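Local coordinates for signal peptidase I (Enterococcus faecalis, PDB 4ME8), which probably cleaves hydrophobic N-terminal signal or leader sequences from secreted proteins, as a serine-type endopeptidase of the S26 family, at residues 58-63 against 85-90; 109-114 against 122-127. All coordinates share one frame; numbering follows the deposited sequence.

Interaction 1: residues 58-63 against 85-90; sequences YRDDTL and NENYTQ
N87 meets the turn of 58-63 with its amide group. ND2 lies 3.5 Å from CA of D60, and OD1 packs against CB of D61. Across the two segments N87 makes only van der Waals contacts.

At Y88 the backbone N gives a weak hydrogen bond to OD2 of D61. CB of Y88 sits beside the same carboxylate. CG is anti to the backbone N (chi1 -166°), the N that faces D61, and the ring leads away from the turn. Its OH bonds to the carbonyl of D115.

The backbone N of T89 makes the strong bond. It donates to OD1 of D61 over 2.9 Å and is nearly straight at 169°. A water bridges that OD1 and OG1 of T89, and R117 also holds OG1. A second water joins N of D61 to O of T89. CG2 of T89 lies over one face of the Y58 ring, 3.8 Å from its centroid, in a CH-pi contact. CA of L63 covers the opposite face. O of Q90 then touches CB of Y58 at 3.6 Å.

R59 to T62 form a type I' turn, the tip of a beta hairpin, and D61 on that tip accepts the loop's N-H groups. The hairpin joins strands 56-59 and 62-65 of the four-strand antiparallel sheet. The loop runs from strand 68-70 to strand 92-93, which pairs with 56-59 at the sheet edge.

Interaction 2: residues 109-114 against 122-127; sequences MYFVLG and DSRYFG. With EDO (1,2-ethanediol), chain C.
V112 and S123 join strand 109-113 of the five-strand antiparallel sheet to a short helical turn, 123-126. Both segments lie in the C-terminal conserved box of type I signal peptidases, next to the predicted active-site K46. Two hydrogen bonds tie the pair. N of V112 donates to OG of S123 over 2.9 Å, almost straight at 178°. N of S123 returns a bond to O of V112 at 3.0 Å. OG of S123 also donates to O of G127.

The charged group is the carboxylate of D122, the N-cap residue. R124 grips it side-on, NE to OD1 and NH2 to OD2, each on a syn lone pair. NH2 also bonds to the carbonyl of R117. OD1 takes the capping bond from N of R124. OD2 accepts from N of G114 at 3.0 Å, and bonds to S120. Each carboxylate oxygen thus has at least two donors, which fixes the group in place.

O2 of a bound 1,2-ethanediol, probably from the crystallisation liquor, donates to O of R124 at 2.8 Å.

The remaining contacts are by packing. CD2 of L113 packs against NE of R124 at 3.6 Å. CG2 of V112 meets the edge of the F126 ring. CB of S123 makes a CH-pi contact over one F111 ring face, offset toward the rim, 3.5 Å from the centroid.

How the interactions relate
Interaction 2 is buried near the centre of the chain, and interaction 1 is partly buried and farther out. They hold different sheets: 109-114 belongs to the five-strand sheet, 58-63 to the four-strand one. In both, an aspartate carboxylate takes backbone N-H groups. In interaction 1 the carboxylate also takes a water; in interaction 2 it is paired with an arginine. The two contacts touch. OE1 of Q90 and NH1 of R124 are 3.0 Å apart, a probable hydrogen bond, and Q90 probably also bonds to Y125. Y58 packs on L113. K46, a predicted active-site residue, is close to G114 but about 10 Å from the Y88 side chain.

Interaction 1: residues 58-63 against 85-90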
loop_
_atom_site.group_PDB
_atom_site.type_symbol
_atom_site.label_atom_id
_atom_site.label_comp_id
_atom_site.label_asym_id
_atom_site.label_seq_id
_atom_site.Cartn_x
_atom_site.Cartn_y
_atom_site.Cartn_z
ATOM N N TYR A 58 -1.712 9.451 -3.201
ATOM C CA TYR A 58 -3.110 9.366 -3.576
ATOM C C TYR A 58 -3.670 10.775 -3.603
ATOM O O TYR A 58 -3.508 11.527 -2.646
ATOM C CB TYR A 58 -3.893 8.507 -2.588
ATOM C CG TYR A 58 -4.044 7.081 -3.033
ATOM C CD1 TYR A 58 -3.026 6.167 -2.833
ATOM C CD2 TYR A 58 -5.204 6.647 -3.669
ATOM C CE1 TYR A 58 -3.156 4.860 -3.244
ATOM C CE2 TYR A 58 -5.343 5.338 -4.082
ATOM C CZ TYR A 58 -4.313 4.456 -3.872
ATOM O OH TYR A 58 -4.431 3.147 -4.271
ATOM N N ARG A 59 -4.294 11.133 -4.718
ATOM C CA ARG A 59 -5.001 12.396 -4.858
ATOM C C ARG A 59 -6.280 12.115 -5.647
ATOM O O ARG A 59 -6.225 11.532 -6.736
ATOM C CB ARG A 59 -4.129 13.444 -5.569
ATOM C CG ARG A 59 -4.791 14.809 -5.712
ATOM C CD ARG A 59 -3.822 15.912 -6.135
ATOM N NE ARG A 59 -3.575 15.950 -7.582
ATOM C CZ ARG A 59 -2.508 15.444 -8.209
ATOM N NH1 ARG A 59 -1.528 14.830 -7.545
ATOM N NH2 ARG A 59 -2.417 15.554 -9.532
ATOM N N ASP A 60 -7.424 12.510 -5.081
ATOM C CA ASP A 60 -8.743 12.299 -5.693
ATOM C C ASP A 60 -9.017 10.827 -6.007
ATOM O O ASP A 60 -9.644 10.491 -7.016
ATOM C CB ASP A 60 -8.908 13.178 -6.939
ATOM C CG ASP A 60 -9.024 14.654 -6.596
ATOM O OD1 ASP A 60 -9.851 14.999 -5.725
ATOM O OD2 ASP A 60 -8.298 15.471 -7.203
ATOM N N ASP A 61 -8.536 9.963 -5.114
ATOM C CA ASP A 61 -8.771 8.522 -5.164
ATOM C C ASP A 61 -7.973 7.789 -6.255
ATOM O O ASP A 61 -8.278 6.634 -6.575
ATOM C CB ASP A 61 -10.270 8.226 -5.310
ATOM C CG ASP A 61 -10.724 7.083 -4.432
ATOM O OD1 ASP A 61 -10.071 6.834 -3.402
ATOM O OD2 ASP A 61 -11.748 6.447 -4.753
ATOM N N THR A 62 -6.943 8.447 -6.792
ATOM C CA THR A 62 -6.104 7.869 -7.834
ATOM C C THR A 62 -4.691 7.666 -7.295
ATOM O O THR A 62 -4.148 8.542 -6.622
ATOM C CB THR A 62 -6.056 8.778 -9.079
ATOM O OG1 THR A 62 -7.391 9.052 -9.534
ATOM C CG2 THR A 62 -5.261 8.123 -10.201
ATOM N N LEU A 63 -4.118 6.498 -7.591
ATOM C CA LEU A 63 -2.750 6.155 -7.196
ATOM C C LEU A 63 -1.700 6.764 -8.133
ATOM O O LEU A 63 -1.742 6.555 -9.343
ATOM C CB LEU A 63 -2.570 4.635 -7.199
ATOM C CG LEU A 63 -1.156 4.086 -7.001
ATOM C CD1 LEU A 63 -0.538 4.574 -5.691
ATOM C CD2 LEU A 63 -1.178 2.564 -7.063
ATOM N N ASN A 85 -19.477 12.133 -2.820
ATOM C CA ASN A 85 -18.513 12.830 -1.971
ATOM C C ASN A 85 -17.263 11.994 -1.630
ATOM O O ASN A 85 -16.153 12.321 -2.060
ATOM C CB ASN A 85 -19.196 13.306 -0.682
ATOM N N GLU A 86 -17.460 10.907 -0.887
ATOM C CA GLU A 86 -16.360 10.201 -0.219
ATOM C C GLU A 86 -15.336 9.521 -1.153
ATOM O O GLU A 86 -15.701 8.716 -2.016
ATOM C CB GLU A 86 -16.932 9.168 0.766
ATOM N N ASN A 87 -14.057 9.865 -0.975
ATOM C CA ASN A 87 -12.949 9.112 -1.574
ATOM C C ASN A 87 -12.663 7.853 -0.751
ATOM O O ASN A 87 -12.543 7.915 0.476
ATOM C CB ASN A 87 -11.668 9.954 -1.653
ATOM C CG ASN A 87 -11.648 10.906 -2.841
ATOM O OD1 ASN A 87 -12.417 10.767 -3.798
ATOM N ND2 ASN A 87 -10.740 11.873 -2.791
ATOM N N TYR A 88 -12.551 6.720 -1.438
ATOM C CA TYR A 88 -12.306 5.424 -0.808
ATOM C C TYR A 88 -10.969 5.405 -0.053
ATOM O O TYR A 88 -10.865 4.853 1.047
ATOM C CB TYR A 88 -12.320 4.339 -1.887
ATOM C CG TYR A 88 -12.421 2.929 -1.372
ATOM C CD1 TYR A 88 -13.519 2.521 -0.630
ATOM C CD2 TYR A 88 -11.432 1.995 -1.650
ATOM C CE1 TYR A 88 -13.627 1.223 -0.164
ATOM C CE2 TYR A 88 -11.532 0.694 -1.195
ATOM C CZ TYR A 88 -12.630 0.313 -0.450
ATOM O OH TYR A 88 -12.737 -0.977 0.014
ATOM N N THR A 89 -9.953 6.001 -0.670
ATOM C CA THR A 89 -8.636 6.173 -0.062
ATOM C C THR A 89 -8.397 7.672 0.091
ATOM O O THR A 89 -8.555 8.425 -0.870
ATOM C CB THR A 89 -7.515 5.577 -0.948
ATOM O OG1 THR A 89 -7.814 4.212 -1.270
ATOM C CG2 THR A 89 -6.169 5.645 -0.244
ATOM N N GLN A 90 -8.011 8.098 1.292
ATOM C CA GLN A 90 -7.806 9.522 1.573
ATOM C C GLN A 90 -6.578 10.041 0.824
ATOM O O GLN A 90 -5.652 9.274 0.514
ATOM C CB GLN A 90 -7.700 9.799 3.095
ATOM C CG GLN A 90 -6.331 9.582 3.759
ATOM C CD GLN A 90 -6.093 8.145 4.212
ATOM O OE1 GLN A 90 -6.339 7.196 3.461
ATOM N NE2 GLN A 90 -5.604 7.978 5.443
HETATM O O HOH W 1 -8.970 4.202 -3.565
HETATM O O HOH W 2 -7.159 10.210 -2.300
#

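Interaction 2: residues 109-114 against 122-127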
loop_
_atom_site.group_PDB
_atom_site.type_symbol
_atom_site.label_atom_id
_atom_site.label_comp_id
_atom_site.label_asym_id
_atom_site.label_seq_id
_atom_site.Cartn_x
_atom_site.Cartn_y
_atom_site.Cartn_z
HETATM N N MSE A 109 12.614 -1.860 1.707
HETATM C CA MSE A 109 11.294 -1.733 2.315
HETATM C C MSE A 109 10.203 -1.570 1.300
HETATM O O MSE A 109 10.459 -1.175 0.167
HETATM C CB MSE A 109 11.318 -0.536 3.252
HETATM C CG MSE A 109 12.264 -0.869 4.403
HETATM SE SE MSE A 109 11.726 0.112 5.991
HETATM C CE MSE A 109 10.379 -1.100 6.732
ATOM N N TYR A 110 8.977 -1.874 1.731
ATOM C CA TYR A 110 7.771 -1.782 0.916
ATOM C C TYR A 110 6.718 -0.891 1.577
ATOM O O TYR A 110 6.651 -0.787 2.805
ATOM C CB TYR A 110 7.141 -3.175 0.747
ATOM C CG TYR A 110 7.911 -4.203 -0.078
ATOM C CD1 TYR A 110 8.588 -3.845 -1.241
ATOM C CD2 TYR A 110 7.898 -5.549 0.275
ATOM C CE1 TYR A 110 9.249 -4.794 -2.008
ATOM C CE2 TYR A 110 8.550 -6.504 -0.486
ATOM C CZ TYR A 110 9.232 -6.123 -1.625
ATOM O OH TYR A 110 9.887 -7.063 -2.388
ATOM N N PHE A 111 5.890 -0.272 0.738
ATOM C CA PHE A 111 4.670 0.403 1.149
ATOM C C PHE A 111 3.526 -0.474 0.683
ATOM O O PHE A 111 3.451 -0.826 -0.501
ATOM C CB PHE A 111 4.565 1.781 0.488
ATOM C CG PHE A 111 3.415 2.603 0.991
ATOM C CD1 PHE A 111 3.541 3.357 2.142
ATOM C CD2 PHE A 111 2.201 2.603 0.320
ATOM C CE1 PHE A 111 2.473 4.108 2.617
ATOM C CE2 PHE A 111 1.130 3.339 0.790
ATOM C CZ PHE A 111 1.263 4.097 1.938
ATOM N N VAL A 112 2.655 -0.863 1.610
ATOM C CA VAL A 112 1.551 -1.780 1.287
ATOM C C VAL A 112 0.199 -1.182 1.690
ATOM O O VAL A 112 0.135 -0.338 2.568
ATOM C CB VAL A 112 1.741 -3.161 1.944
ATOM C CG1 VAL A 112 3.093 -3.765 1.555
ATOM C CG2 VAL A 112 1.589 -3.088 3.463
ATOM N N LEU A 113 -0.864 -1.594 1.008
ATOM C CA LEU A 113 -2.220 -1.156 1.327
ATOM C C LEU A 113 -3.167 -2.346 1.215
ATOM O O LEU A 113 -2.943 -3.232 0.396
ATOM C CB LEU A 113 -2.679 -0.071 0.360
ATOM C CG LEU A 113 -1.952 1.273 0.304
ATOM C CD1 LEU A 113 -2.541 2.108 -0.814
ATOM C CD2 LEU A 113 -2.041 2.041 1.614
ATOM N N GLY A 114 -4.222 -2.359 2.026
ATOM C CA GLY A 114 -5.248 -3.393 1.926
ATOM C C GLY A 114 -6.408 -2.956 1.052
ATOM O O GLY A 114 -6.791 -1.783 1.075
ATOM N N ASP A 122 -2.634 -0.698 7.426
ATOM C CA ASP A 122 -1.614 -0.922 6.410
ATOM C C ASP A 122 -0.572 0.180 6.521
ATOM O O ASP A 122 -0.467 0.796 7.576
ATOM C CB ASP A 122 -2.253 -1.046 5.020
ATOM C CG ASP A 122 -3.207 0.092 4.703
ATOM O OD1 ASP A 122 -2.945 1.231 5.137
ATOM O OD2 ASP A 122 -4.221 -0.159 4.016
ATOM N N SER A 123 0.213 0.418 5.470
ATOM C CA SER A 123 1.357 1.334 5.582
ATOM C C SER A 123 0.949 2.772 5.886
ATOM O O SER A 123 1.756 3.540 6.418
ATOM C CB SER A 123 2.243 1.284 4.335
ATOM O OG SER A 123 3.004 0.086 4.295
ATOM N N ARG A 124 -0.293 3.138 5.565
ATOM C CA ARG A 124 -0.824 4.434 5.992
ATOM C C ARG A 124 -0.773 4.636 7.499
ATOM O O ARG A 124 -0.751 5.773 7.953
ATOM C CB ARG A 124 -2.271 4.617 5.539
ATOM C CG ARG A 124 -2.426 4.903 4.060
ATOM C CD ARG A 124 -3.884 4.851 3.643
ATOM N NE ARG A 124 -4.465 3.526 3.858
ATOM C CZ ARG A 124 -5.763 3.247 3.747
ATOM N NH1 ARG A 124 -6.636 4.199 3.419
ATOM N NH2 ARG A 124 -6.194 2.009 3.970
ATOM N N TYR A 125 -0.789 3.540 8.264
ATOM C CA TYR A 125 -0.934 3.611 9.723
ATOM C C TYR A 125 0.156 2.880 10.520
ATOM O O TYR A 125 0.497 3.331 11.616
ATOM C CB TYR A 125 -2.325 3.108 10.126
ATOM C CG TYR A 125 -3.439 3.780 9.348
ATOM C CD1 TYR A 125 -3.665 5.148 9.467
ATOM C CD2 TYR A 125 -4.250 3.056 8.479
ATOM C CE1 TYR A 125 -4.675 5.774 8.753
ATOM C CE2 TYR A 125 -5.264 3.671 7.761
ATOM C CZ TYR A 125 -5.470 5.029 7.901
ATOM O OH TYR A 125 -6.472 5.636 7.192
ATOM N N PHE A 126 0.680 1.761 10.007
ATOM C CA PHE A 126 1.844 1.104 10.643
ATOM C C PHE A 126 3.203 1.338 9.948
ATOM O O PHE A 126 4.224 0.784 10.372
ATOM C CB PHE A 126 1.596 -0.394 10.948
ATOM C CG PHE A 126 1.369 -1.289 9.743
ATOM C CD1 PHE A 126 2.102 -1.156 8.568
ATOM C CD2 PHE A 126 0.462 -2.334 9.831
ATOM C CE1 PHE A 126 1.896 -2.001 7.497
ATOM C CE2 PHE A 126 0.253 -3.195 8.764
ATOM C CZ PHE A 126 0.974 -3.032 7.594
ATOM N N GLY A 127 3.223 2.159 8.900
ATOM C CA GLY A 127 4.482 2.549 8.269
ATOM C C GLY A 127 5.002 1.490 7.319
ATOM O O GLY A 127 4.275 0.578 6.949
HETATM C C1 EDO C . -2.076 9.602 8.930
HETATM O O1 EDO C . -3.390 9.388 8.379
HETATM C C2 EDO C . -1.706 8.489 9.912
HETATM O O2 EDO C . -0.388 7.970 9.644
#